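Local coordinates for protein isomaltodextranase (Arthrobacter globiformis, PDB 5AWO) that hydrolyses alpha-1,6-glucosidic linkages of dextran-type polysaccharides, releasing successive isomaltose units from the non-reducing chain ends, at residues F251-A256 / T300-R305; G261-I266 / Q310-G315; L335-G340 / D370-K375. One frame throughout, in Å; residues are numbered along the deposited sequence.

Interaction 1: residues F251-A256 / T300-R305; sequences FQDGSA and TGWSHR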
ATOM      1  N   PHE A 251       4.483  -8.114  12.613  1.00 15.84           N
ATOM      2  CA  PHE A 251       4.021  -8.425  13.951  1.00 16.94           C
ATOM      3  C   PHE A 251       3.114  -7.303  14.512  1.00 16.55           C
ATOM      4  O   PHE A 251       3.139  -6.151  14.066  1.00 17.06           O
ATOM      5  CB  PHE A 251       5.232  -8.637  14.886  1.00 17.83           C
ATOM      6  CG  PHE A 251       6.064  -9.853  14.581  1.00 18.96           C
ATOM      7  CD1 PHE A 251       5.489 -11.090  14.300  1.00 19.96           C
ATOM      8  CD2 PHE A 251       7.455  -9.771  14.629  1.00 19.11           C
ATOM      9  CE1 PHE A 251       6.283 -12.209  14.057  1.00 19.58           C
ATOM     10  CE2 PHE A 251       8.247 -10.885  14.384  1.00 20.04           C
ATOM     11  CZ  PHE A 251       7.660 -12.107  14.097  1.00 19.49           C
ATOM     12  N   GLN A 252       2.299  -7.662  15.493  1.00 17.06           N
ATOM     13  CA  GLN A 252       1.384  -6.724  16.131  1.00 18.77           C
ATOM     14  C   GLN A 252       0.537  -5.982  15.086  1.00 17.09           C
ATOM     15  O   GLN A 252       0.433  -4.760  15.087  1.00 17.57           O
ATOM     16  CB  GLN A 252       2.154  -5.719  16.994  1.00 21.30           C
ATOM     17  CG  GLN A 252       3.048  -6.330  18.056  1.00 26.03           C
ATOM     18  CD  GLN A 252       3.661  -5.254  18.936  1.00 30.53           C
ATOM     19  OE1 GLN A 252       4.413  -4.405  18.459  1.00 35.41           O
ATOM     20  NE2 GLN A 252       3.317  -5.265  20.222  1.00 34.29           N
ATOM     21  N   ASP A 253      -0.062  -6.770  14.191  1.00 16.39           N
ATOM     22  CA  ASP A 253      -0.957  -6.255  13.156  1.00 16.38           C
ATOM     23  C   ASP A 253      -0.255  -5.186  12.323  1.00 15.52           C
ATOM     24  O   ASP A 253      -0.825  -4.168  11.975  1.00 15.69           O
ATOM     25  CB  ASP A 253      -2.235  -5.729  13.804  1.00 17.57           C
ATOM     26  CG  ASP A 253      -3.407  -5.607  12.826  1.00 19.02           C
ATOM     27  OD1 ASP A 253      -3.379  -6.202  11.726  1.00 19.44           O
ATOM     28  OD2 ASP A 253      -4.385  -4.921  13.189  1.00 22.50           O
ATOM     29  N   GLY A 254       0.993  -5.459  11.982  1.00 14.50           N
ATOM     30  CA  GLY A 254       1.763  -4.572  11.141  1.00 15.05           C
ATOM     31  C   GLY A 254       2.160  -3.218  11.725  1.00 15.27           C
ATOM     32  O   GLY A 254       2.430  -2.282  10.969  1.00 14.87           O
ATOM     33  N   SER A 255       2.252  -3.113  13.053  1.00 15.80           N
ATOM     34  CA  SER A 255       2.403  -1.795  13.660  1.00 16.97           C
ATOM     35  C   SER A 255       3.683  -1.036  13.255  1.00 16.25           C
ATOM     36  O   SER A 255       3.623   0.151  12.968  1.00 17.20           O
ATOM     37  CB  SER A 255       2.319  -1.908  15.186  1.00 18.13           C
ATOM     38  OG  SER A 255       3.371  -2.672  15.697  1.00 20.32           O
ATOM     39  N   ALA A 256       4.814  -1.724  13.247  1.00 15.96           N
ATOM     40  CA  ALA A 256       6.092  -1.077  12.941  1.00 15.98           C
ATOM     41  C   ALA A 256       6.158  -0.651  11.482  1.00 16.14           C
ATOM     42  O   ALA A 256       6.668   0.442  11.134  1.00 15.47           O
ATOM     43  CB  ALA A 256       7.246  -1.988  13.305  1.00 16.13           C
ATOM     44  N   THR A 300      -6.788  -9.329   0.793  1.00 12.32           N
ATOM     45  CA  THR A 300      -8.020  -9.398   1.593  1.00 12.88           C
ATOM     46  C   THR A 300      -7.708  -9.286   3.091  1.00 12.76           C
ATOM     47  O   THR A 300      -8.346  -8.529   3.835  1.00 12.96           O
ATOM     48  CB  THR A 300      -8.782 -10.674   1.277  1.00 13.23           C
ATOM     49  OG1 THR A 300      -9.157 -10.671  -0.109  1.00 12.97           O
ATOM     50  CG2 THR A 300     -10.036 -10.822   2.122  1.00 12.92           C
ATOM     51  N   GLY A 301      -6.714 -10.030   3.528  1.00 12.14           N
ATOM     52  CA  GLY A 301      -6.339 -10.125   4.945  1.00 12.55           C
ATOM     53  C   GLY A 301      -5.713  -8.898   5.556  1.00 12.89           C
ATOM     54  O   GLY A 301      -5.884  -8.672   6.757  1.00 13.96           O
ATOM     55  N   TRP A 302      -5.019  -8.093   4.739  1.00 13.22           N
ATOM     56  CA  TRP A 302      -4.367  -6.874   5.219  1.00 13.00           C
ATOM     57  C   TRP A 302      -5.168  -5.633   4.845  1.00 13.08           C
ATOM     58  O   TRP A 302      -4.728  -4.521   5.143  1.00 14.23           O
ATOM     59  CB  TRP A 302      -2.922  -6.803   4.679  1.00 12.99           C
ATOM     60  CG  TRP A 302      -1.986  -7.648   5.473  1.00 13.52           C
ATOM     61  CD1 TRP A 302      -1.298  -8.750   5.072  1.00 13.30           C
ATOM     62  CD2 TRP A 302      -1.632  -7.432   6.848  1.00 13.29           C
ATOM     63  NE1 TRP A 302      -0.534  -9.224   6.100  1.00 14.07           N
ATOM     64  CE2 TRP A 302      -0.723  -8.432   7.208  1.00 13.58           C
ATOM     65  CE3 TRP A 302      -1.994  -6.463   7.807  1.00 13.69           C
ATOM     66  CZ2 TRP A 302      -0.192  -8.531   8.495  1.00 14.47           C
ATOM     67  CZ3 TRP A 302      -1.454  -6.540   9.052  1.00 14.75           C
ATOM     68  CH2 TRP A 302      -0.560  -7.560   9.406  1.00 14.09           C
ATOM     69  N   SER A 303      -6.357  -5.802   4.254  1.00 13.26           N
ATOM     70  CA  SER A 303      -7.126  -4.671   3.775  1.00 13.05           C
ATOM     71  C   SER A 303      -7.538  -3.670   4.850  1.00 13.29           C
ATOM     72  O   SER A 303      -7.720  -2.504   4.539  1.00 14.21           O
ATOM     73  CB  SER A 303      -8.359  -5.126   2.989  1.00 12.83           C
ATOM     74  OG  SER A 303      -9.267  -5.872   3.770  1.00 13.06           O
ATOM     75  N   HIS A 304      -7.698  -4.142   6.080  1.00 13.92           N
ATOM     76  CA  HIS A 304      -8.022  -3.239   7.206  1.00 14.10           C
ATOM     77  C   HIS A 304      -6.916  -2.200   7.444  1.00 15.00           C
ATOM     78  O   HIS A 304      -7.158  -1.166   8.107  1.00 15.04           O
ATOM     79  CB  HIS A 304      -8.329  -4.019   8.482  1.00 14.36           C
ATOM     80  CG  HIS A 304      -7.199  -4.865   8.963  1.00 14.58           C
ATOM     81  ND1 HIS A 304      -6.799  -6.011   8.305  1.00 14.91           N
ATOM     82  CD2 HIS A 304      -6.359  -4.724  10.015  1.00 14.83           C
ATOM     83  CE1 HIS A 304      -5.763  -6.534   8.929  1.00 14.69           C
ATOM     84  NE2 HIS A 304      -5.462  -5.756   9.958  1.00 14.87           N
ATOM     85  N   ARG A 305      -5.709  -2.452   6.926  1.00 13.89           N
ATOM     86  CA  ARG A 305      -4.581  -1.524   7.017  1.00 14.44           C
ATOM     87  C   ARG A 305      -4.353  -0.659   5.781  1.00 13.57           C
ATOM     88  O   ARG A 305      -3.337   0.066   5.717  1.00 14.14           O
ATOM     89  CB  ARG A 305      -3.301  -2.308   7.328  1.00 14.40           C
ATOM     90  CG  ARG A 305      -3.281  -2.965   8.705  1.00 15.93           C
ATOM     91  CD  ARG A 305      -3.508  -1.930   9.800  1.00 16.13           C
ATOM     92  NE  ARG A 305      -2.893  -2.269  11.060  1.00 15.85           N
ATOM     93  CZ  ARG A 305      -2.940  -1.494  12.140  1.00 17.20           C
ATOM     94  NH1 ARG A 305      -3.655  -0.372  12.111  1.00 16.91           N
ATOM     95  NH2 ARG A 305      -2.291  -1.891  13.236  1.00 18.62           N
TER
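The carbonyl oxygen of D253 is gripped by two donors, both from R305. NE and NH2 of the R305 guanidinium each lie 3.0 Å from D253 O, so the group comes side-on with two nitrogens converging on one atom. That oxygen sits 9° out of the guanidinium plane; NE approaches almost along the C=O axis, whereas NH2 stands above the carbonyl plane. The D253 carboxylate is held separately: H304 NE2 donates to D253 OD1 over 2.8 Å in a nearly straight bond (178°). The donor meets the syn lone pair, tip to tip, with ring and carboxylate almost coplanar. H304 ND1 is hydrogen-bonded to R391, so both ring nitrogens have partners. In the (beta/alpha)8 barrel, the contact joins D253 and G254 on helix 251-260, which precedes strand 263-265, to W302, H304 and R305 around helix 295-302, which precedes strand 312-314. D253 OD2 lies 3.7 Å from R305 NH2 over the guanidinium face, a long, purely electrostatic salt bridge. Beside this network the W302 indole runs alongside D253 in the opposite direction, with W302 CZ3 at 3.3 Å from D253 OD1, while W302 CH2 reaches 3.7 Å from the backbone N of G254.

Interaction 2: residues G261-I266 / Q310-G315; sequences GDLVRI and QLILDG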
ATOM      1  N   GLY A 261       6.526   2.908   6.957  1.00 14.85           N
ATOM      2  CA  GLY A 261       6.581   2.591   5.551  1.00 14.81           C
ATOM      3  C   GLY A 261       5.421   3.097   4.739  1.00 14.31           C
ATOM      4  O   GLY A 261       4.422   3.563   5.301  1.00 14.55           O
ATOM      5  N   ASP A 262       5.566   2.985   3.423  1.00 14.20           N
ATOM      6  CA  ASP A 262       4.474   3.292   2.475  1.00 13.67           C
ATOM      7  C   ASP A 262       3.813   2.033   1.910  1.00 13.77           C
ATOM      8  O   ASP A 262       2.600   2.019   1.785  1.00 14.67           O
ATOM      9  CB  ASP A 262       4.976   4.198   1.353  1.00 14.17           C
ATOM     10  CG  ASP A 262       5.510   5.521   1.865  1.00 14.19           C
ATOM     11  OD1 ASP A 262       4.791   6.142   2.680  1.00 14.67           O
ATOM     12  OD2 ASP A 262       6.591   5.905   1.408  1.00 14.61           O
ATOM     13  N   LEU A 263       4.624   1.030   1.564  1.00 13.03           N
ATOM     14  CA  LEU A 263       4.117  -0.216   0.964  1.00 13.69           C
ATOM     15  C   LEU A 263       4.570  -1.376   1.813  1.00 13.08           C
ATOM     16  O   LEU A 263       5.689  -1.369   2.335  1.00 12.74           O
ATOM     17  CB  LEU A 263       4.702  -0.437  -0.435  1.00 14.16           C
ATOM     18  CG  LEU A 263       4.006   0.229  -1.621  1.00 14.37           C
ATOM     19  CD1 LEU A 263       4.105   1.757  -1.623  1.00 15.38           C
ATOM     20  CD2 LEU A 263       4.586  -0.345  -2.908  1.00 14.52           C
ATOM     21  N   VAL A 264       3.697  -2.394   1.934  1.00 12.51           N
ATOM     22  CA  VAL A 264       4.072  -3.685   2.508  1.00 12.60           C
ATOM     23  C   VAL A 264       3.690  -4.842   1.586  1.00 13.00           C
ATOM     24  O   VAL A 264       2.565  -4.910   1.078  1.00 13.11           O
ATOM     25  CB  VAL A 264       3.443  -3.959   3.885  1.00 13.13           C
ATOM     26  CG1 VAL A 264       4.125  -3.088   4.934  1.00 13.43           C
ATOM     27  CG2 VAL A 264       1.921  -3.776   3.865  1.00 13.79           C
ATOM     28  N   ARG A 265       4.636  -5.745   1.351  1.00 11.98           N
ATOM     29  CA  ARG A 265       4.274  -6.998   0.645  1.00 12.04           C
ATOM     30  C   ARG A 265       3.274  -7.809   1.440  1.00 12.23           C
ATOM     31  O   ARG A 265       3.468  -8.029   2.635  1.00 12.97           O
ATOM     32  CB  ARG A 265       5.520  -7.829   0.357  1.00 12.69           C
ATOM     33  CG  ARG A 265       6.218  -7.465  -0.939  1.00 12.58           C
ATOM     34  CD  ARG A 265       5.598  -8.162  -2.170  1.00 12.12           C
ATOM     35  NE  ARG A 265       5.747  -9.605  -1.982  1.00 12.59           N
ATOM     36  CZ  ARG A 265       6.908 -10.259  -2.055  1.00 12.81           C
ATOM     37  NH1 ARG A 265       7.998  -9.654  -2.498  1.00 12.77           N
ATOM     38  NH2 ARG A 265       6.983 -11.522  -1.647  1.00 13.70           N
ATOM     39  N   ILE A 266       2.263  -8.326   0.734  1.00 11.59           N
ATOM     40  CA  ILE A 266       1.210  -9.114   1.358  1.00 11.84           C
ATOM     41  C   ILE A 266       1.129 -10.557   0.868  1.00 11.41           C
ATOM     42  O   ILE A 266       0.188 -11.273   1.230  1.00 11.53           O
ATOM     43  CB  ILE A 266      -0.140  -8.380   1.264  1.00 12.23           C
ATOM     44  CG1 ILE A 266      -0.548  -8.002  -0.176  1.00 12.73           C
ATOM     45  CG2 ILE A 266      -0.106  -7.145   2.158  1.00 12.39           C
ATOM     46  CD1 ILE A 266      -0.613  -9.122  -1.179  1.00 12.67           C
ATOM     47  N   GLN A 310      -2.600   5.305   5.411  1.00 14.83           N
ATOM     48  CA  GLN A 310      -2.265   4.045   6.087  1.00 14.47           C
ATOM     49  C   GLN A 310      -1.184   3.341   5.241  1.00 13.97           C
ATOM     50  O   GLN A 310      -0.191   3.967   4.942  1.00 15.51           O
ATOM     51  CB  GLN A 310      -3.537   3.222   6.344  1.00 15.46           C
ATOM     52  CG  GLN A 310      -4.591   3.987   7.146  1.00 15.58           C
ATOM     53  CD  GLN A 310      -4.068   4.449   8.506  1.00 16.36           C
ATOM     54  OE1 GLN A 310      -3.455   3.659   9.249  1.00 16.03           O
ATOM     55  NE2 GLN A 310      -4.321   5.724   8.832  1.00 16.40           N
ATOM     56  N   LEU A 311      -1.408   2.105   4.783  1.00 14.47           N
ATOM     57  CA  LEU A 311      -0.424   1.431   3.948  1.00 13.98           C
ATOM     58  C   LEU A 311      -0.991   1.165   2.547  1.00 13.22           C
ATOM     59  O   LEU A 311      -2.202   0.921   2.373  1.00 13.84           O
ATOM     60  CB  LEU A 311      -0.011   0.109   4.567  1.00 14.52           C
ATOM     61  CG  LEU A 311       1.010   0.209   5.699  1.00 14.30           C
ATOM     62  CD1 LEU A 311       1.063  -1.085   6.466  1.00 14.71           C
ATOM     63  CD2 LEU A 311       2.374   0.592   5.149  1.00 14.83           C
ATOM     64  N   ILE A 312      -0.112   1.210   1.568  1.00 13.22           N
ATOM     65  CA  ILE A 312      -0.379   0.624   0.253  1.00 12.96           C
ATOM     66  C   ILE A 312       0.026  -0.854   0.277  1.00 13.04           C
ATOM     67  O   ILE A 312       1.140  -1.198   0.676  1.00 13.33           O
ATOM     68  CB  ILE A 312       0.349   1.400  -0.861  1.00 12.56           C
ATOM     69  CG1 ILE A 312      -0.257   2.794  -1.030  1.00 13.59           C
ATOM     70  CG2 ILE A 312       0.271   0.652  -2.194  1.00 13.40           C
ATOM     71  CD1 ILE A 312       0.584   3.782  -1.760  1.00 14.18           C
ATOM     72  N   LEU A 313      -0.903  -1.735  -0.069  1.00 12.95           N
ATOM     73  CA  LEU A 313      -0.615  -3.169  -0.113  1.00 12.64           C
ATOM     74  C   LEU A 313       0.030  -3.561  -1.434  1.00 12.42           C
ATOM     75  O   LEU A 313      -0.420  -3.167  -2.497  1.00 12.63           O
ATOM     76  CB  LEU A 313      -1.894  -3.966   0.146  1.00 12.49           C
ATOM     77  CG  LEU A 313      -2.698  -3.575   1.378  1.00 13.39           C
ATOM     78  CD1 LEU A 313      -3.872  -4.520   1.583  1.00 14.11           C
ATOM     79  CD2 LEU A 313      -1.851  -3.512   2.643  1.00 13.19           C
ATOM     80  N   ASP A 314       1.107  -4.328  -1.327  1.00 11.52           N
ATOM     81  CA  ASP A 314       1.969  -4.666  -2.445  1.00 11.79           C
ATOM     82  C   ASP A 314       1.814  -6.131  -2.796  1.00 11.87           C
ATOM     83  O   ASP A 314       2.229  -6.983  -2.035  1.00 11.51           O
ATOM     84  CB  ASP A 314       3.411  -4.308  -2.049  1.00 12.05           C
ATOM     85  CG  ASP A 314       4.472  -4.685  -3.080  1.00 12.63           C
ATOM     86  OD1 ASP A 314       4.154  -5.117  -4.191  1.00 12.53           O
ATOM     87  OD2 ASP A 314       5.676  -4.522  -2.729  1.00 13.31           O
ATOM     88  N   GLY A 315       1.218  -6.398  -3.964  1.00 12.48           N
ATOM     89  CA  GLY A 315       1.059  -7.755  -4.469  1.00 12.02           C
ATOM     90  C   GLY A 315       2.197  -8.269  -5.309  1.00 11.78           C
ATOM     91  O   GLY A 315       2.052  -9.282  -5.983  1.00 11.96           O
TER
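Strands 263-265 and 312-314 run parallel, their axes 4.5 Å apart at closest and inclined by 31°, and four backbone bonds zip them: I312 N to D262 O, V264 N to I312 O, D314 N to V264 O and I266 N to D314 O. The bond from I312 N to D262 O is the shortest at 2.8 Å. D262, the probable proton donor, points its side chain away from 310-315; R27, S29 and the V243 amide hold its carboxylate. On one face, L263 and I312 lie side by side, L263 CG 3.8 Å from I312 CG2. R265 and D314 share that face without a mutual salt bridge: R265 CG packs 3.5 Å from D314 OD2, the guanidinium and carboxylate planes 87° apart. Their charged ends turn to D269, D316 and N267 O for R265, and to R199 and the D316 amide for D314. R265 also comes about 6 Å from the side chain of D201, the probable nucleophile. V264 and L313 occupy the other face, V264 CG2 4.0 Å from L313 CD2; L311 and I266 join them by their side-chain ends. Strand 242-245 flanks 263-265, while L313 and I266 meet F299 of helix 295-302, and V264 and L311 meet helix 251-260.

Interaction 3: residues L335-G340 / D370-K375; sequences LMVAAG and DGLVGK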
ATOM      1  N   LEU A 335      -6.825  -7.583 -10.104  1.00 12.53           N
ATOM      2  CA  LEU A 335      -6.628  -7.704  -8.665  1.00 12.09           C
ATOM      3  C   LEU A 335      -5.697  -6.622  -8.139  1.00 12.43           C
ATOM      4  O   LEU A 335      -5.968  -6.008  -7.102  1.00 12.46           O
ATOM      5  CB  LEU A 335      -6.063  -9.095  -8.311  1.00 13.04           C
ATOM      6  CG  LEU A 335      -5.806  -9.338  -6.817  1.00 13.14           C
ATOM      7  CD1 LEU A 335      -7.060  -9.234  -5.959  1.00 13.36           C
ATOM      8  CD2 LEU A 335      -5.139 -10.721  -6.602  1.00 13.00           C
ATOM      9  N   MET A 336      -4.588  -6.393  -8.830  1.00 12.41           N
ATOM     10  CA  MET A 336      -3.632  -5.372  -8.381  1.00 12.35           C
ATOM     11  C   MET A 336      -4.309  -4.003  -8.360  1.00 12.63           C
ATOM     12  O   MET A 336      -4.162  -3.231  -7.399  1.00 12.52           O
ATOM     13  CB  MET A 336      -2.376  -5.324  -9.278  1.00 12.32           C
ATOM     14  CG  MET A 336      -1.603  -6.637  -9.402  1.00 12.88           C
ATOM     15  SD  MET A 336      -1.037  -7.279  -7.815  1.00 13.38           S
ATOM     16  CE  MET A 336      -0.211  -8.747  -8.416  1.00 13.47           C
ATOM     17  N   VAL A 337      -5.049  -3.706  -9.418  1.00 12.53           N
ATOM     18  CA  VAL A 337      -5.727  -2.413  -9.493  1.00 12.64           C
ATOM     19  C   VAL A 337      -6.821  -2.301  -8.420  1.00 13.05           C
ATOM     20  O   VAL A 337      -6.942  -1.274  -7.713  1.00 13.71           O
ATOM     21  CB  VAL A 337      -6.297  -2.152 -10.907  1.00 12.88           C
ATOM     22  CG1 VAL A 337      -7.214  -0.932 -10.932  1.00 13.82           C
ATOM     23  CG2 VAL A 337      -5.165  -2.026 -11.885  1.00 13.36           C
ATOM     24  N   ALA A 338      -7.635  -3.336  -8.256  1.00 12.80           N
ATOM     25  CA  ALA A 338      -8.699  -3.317  -7.251  1.00 13.35           C
ATOM     26  C   ALA A 338      -8.147  -3.000  -5.869  1.00 13.47           C
ATOM     27  O   ALA A 338      -8.772  -2.266  -5.080  1.00 14.13           O
ATOM     28  CB  ALA A 338      -9.450  -4.635  -7.233  1.00 13.80           C
ATOM     29  N   ALA A 339      -6.979  -3.550  -5.547  1.00 12.91           N
ATOM     30  CA  ALA A 339      -6.432  -3.420  -4.220  1.00 13.58           C
ATOM     31  C   ALA A 339      -5.588  -2.153  -4.016  1.00 13.35           C
ATOM     32  O   ALA A 339      -5.137  -1.876  -2.888  1.00 14.64           O
ATOM     33  CB  ALA A 339      -5.603  -4.654  -3.898  1.00 13.83           C
ATOM     34  N   GLY A 340      -5.415  -1.342  -5.060  1.00 13.09           N
ATOM     35  CA  GLY A 340      -4.582  -0.146  -4.957  1.00 14.25           C
ATOM     36  C   GLY A 340      -3.104  -0.417  -4.921  1.00 14.11           C
ATOM     37  O   GLY A 340      -2.291   0.438  -4.545  1.00 12.99           O
ATOM     38  N   ASP A 370      -6.576   7.678 -10.536  1.00 16.25           N
ATOM     39  CA  ASP A 370      -7.545   8.401  -9.685  1.00 16.56           C
ATOM     40  C   ASP A 370      -7.409   8.028  -8.201  1.00 17.07           C
ATOM     41  O   ASP A 370      -8.013   8.673  -7.328  1.00 17.90           O
ATOM     42  CB  ASP A 370      -8.988   8.214 -10.173  1.00 17.18           C
ATOM     43  CG  ASP A 370      -9.248   8.823 -11.572  1.00 17.28           C
ATOM     44  OD1 ASP A 370      -8.389   9.596 -12.063  1.00 19.02           O
ATOM     45  OD2 ASP A 370     -10.292   8.476 -12.169  1.00 20.50           O
ATOM     46  N   GLY A 371      -6.636   6.998  -7.881  1.00 16.69           N
ATOM     47  CA  GLY A 371      -6.357   6.624  -6.482  1.00 17.11           C
ATOM     48  C   GLY A 371      -7.331   5.638  -5.880  1.00 15.79           C
ATOM     49  O   GLY A 371      -7.693   5.730  -4.708  1.00 16.57           O
ATOM     50  N   LEU A 372      -7.775   4.664  -6.702  1.00 14.65           N
ATOM     51  CA  LEU A 372      -8.592   3.603  -6.184  1.00 14.15           C
ATOM     52  C   LEU A 372      -7.808   2.730  -5.214  1.00 14.36           C
ATOM     53  O   LEU A 372      -6.742   2.201  -5.543  1.00 14.11           O
ATOM     54  CB  LEU A 372      -9.098   2.702  -7.314  1.00 14.24           C
ATOM     55  CG  LEU A 372      -9.891   1.477  -6.850  1.00 14.19           C
ATOM     56  CD1 LEU A 372     -11.206   1.888  -6.184  1.00 15.11           C
ATOM     57  CD2 LEU A 372     -10.138   0.536  -8.024  1.00 14.17           C
ATOM     58  N   VAL A 373      -8.368   2.572  -4.025  1.00 14.09           N
ATOM     59  CA  VAL A 373      -7.906   1.578  -3.047  1.00 14.11           C
ATOM     60  C   VAL A 373      -9.145   0.819  -2.580  1.00 15.49           C
ATOM     61  O   VAL A 373      -9.926   1.334  -1.764  1.00 15.72           O
ATOM     62  CB  VAL A 373      -7.182   2.235  -1.834  1.00 14.20           C
ATOM     63  CG1 VAL A 373      -6.721   1.180  -0.839  1.00 14.34           C
ATOM     64  CG2 VAL A 373      -6.031   3.097  -2.301  1.00 14.35           C
ATOM     65  N   GLY A 374      -9.364  -0.377  -3.129  1.00 14.83           N
ATOM     66  CA  GLY A 374     -10.536  -1.177  -2.789  1.00 14.23           C
ATOM     67  C   GLY A 374     -10.359  -1.928  -1.498  1.00 14.45           C
ATOM     68  O   GLY A 374      -9.221  -2.111  -1.012  1.00 14.35           O
ATOM     69  N   LYS A 375     -11.497  -2.313  -0.932  1.00 14.09           N
ATOM     70  CA  LYS A 375     -11.574  -3.314   0.105  1.00 13.91           C
ATOM     71  C   LYS A 375     -12.359  -4.500  -0.424  1.00 13.79           C
ATOM     72  O   LYS A 375     -13.244  -4.342  -1.251  1.00 13.98           O
ATOM     73  CB  LYS A 375     -12.234  -2.767   1.389  1.00 14.13           C
ATOM     74  CG  LYS A 375     -11.236  -2.068   2.316  1.00 14.52           C
ATOM     75  CD  LYS A 375     -11.893  -1.432   3.550  1.00 14.45           C
ATOM     76  CE  LYS A 375     -10.904  -1.055   4.651  1.00 14.70           C
ATOM     77  NZ  LYS A 375      -9.959  -0.007   4.233  1.00 15.16           N
TER
HETATM   78  O   HOH W   1      -5.698   1.215  -7.974  1.00 14.63           O
HETATM   79  O   HOH W   2      -6.354  -3.173  -0.852  1.00 26.02           O
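L372 has the largest buried surface here, followed by A338 and G340, and these three mark out how the end of helix 326-339 receives the 370-375 loop. The L372 side chain leaves with CG anti to the backbone N (chi1 176°), which carries CD2 across the last helical turn: L372 CD2 lies 3.7 Å from V337 O and 4.2 Å from A338 CA, with V337 CG1 a looser neighbour. A338 contributes backbone rather than its methyl group, which points away. A338 O accepts the amide N of G374 over 2.8 Å, nearly along the C=O axis although the N-H is bent (133°). G340 closes the helix as a Schellman motif, with a positive phi of 74°, and G340 CA comes within 3.2 Å of L372 O, evidence of close backbone packing. Two waters complete the seam. One donates to both V337 O and L372 O, at 2.8 Å each; the other bridges A339 O, 2.7 Å away, and G374 O. A338 O thus takes its N-H from the loop and A339 O from water, while V337 O accepts the G340 amide as well as the water. G371 forms a second Schellman motif after helix 362-370. Around the seam, V337 and L372 both touch L367 of helix 362-370, A339 packs on F299 of helix 295-302, and the chain proceeds into strand 375-378, where K375 pairs with A397 in the antiparallel sheet that follows the barrel.

Overall arrangement
Interactions 1 and 2 interleave along the chain, since helix 251-260 leads into strand 263-265 and helix 295-302 into strand 312-314; interaction 3 follows both. Their centres lie about 9 Å (1 to 2), 12 Å (2 to 3) and 17 Å (1 to 3) apart. The first two therefore join the same two helix-strand runs, 251-266 and 295-315, twice, with W302 packing on I266 and a probable hydrogen bond from L311 N to R305 O (3.0 Å) between them. Interaction 3 touches interaction 2 through I312 with G340 and G315 with M336, and interaction 1 where K375 NZ packs near S303 O. It lies where the chain passes from the catalytic barrel into the beta-sandwich domain.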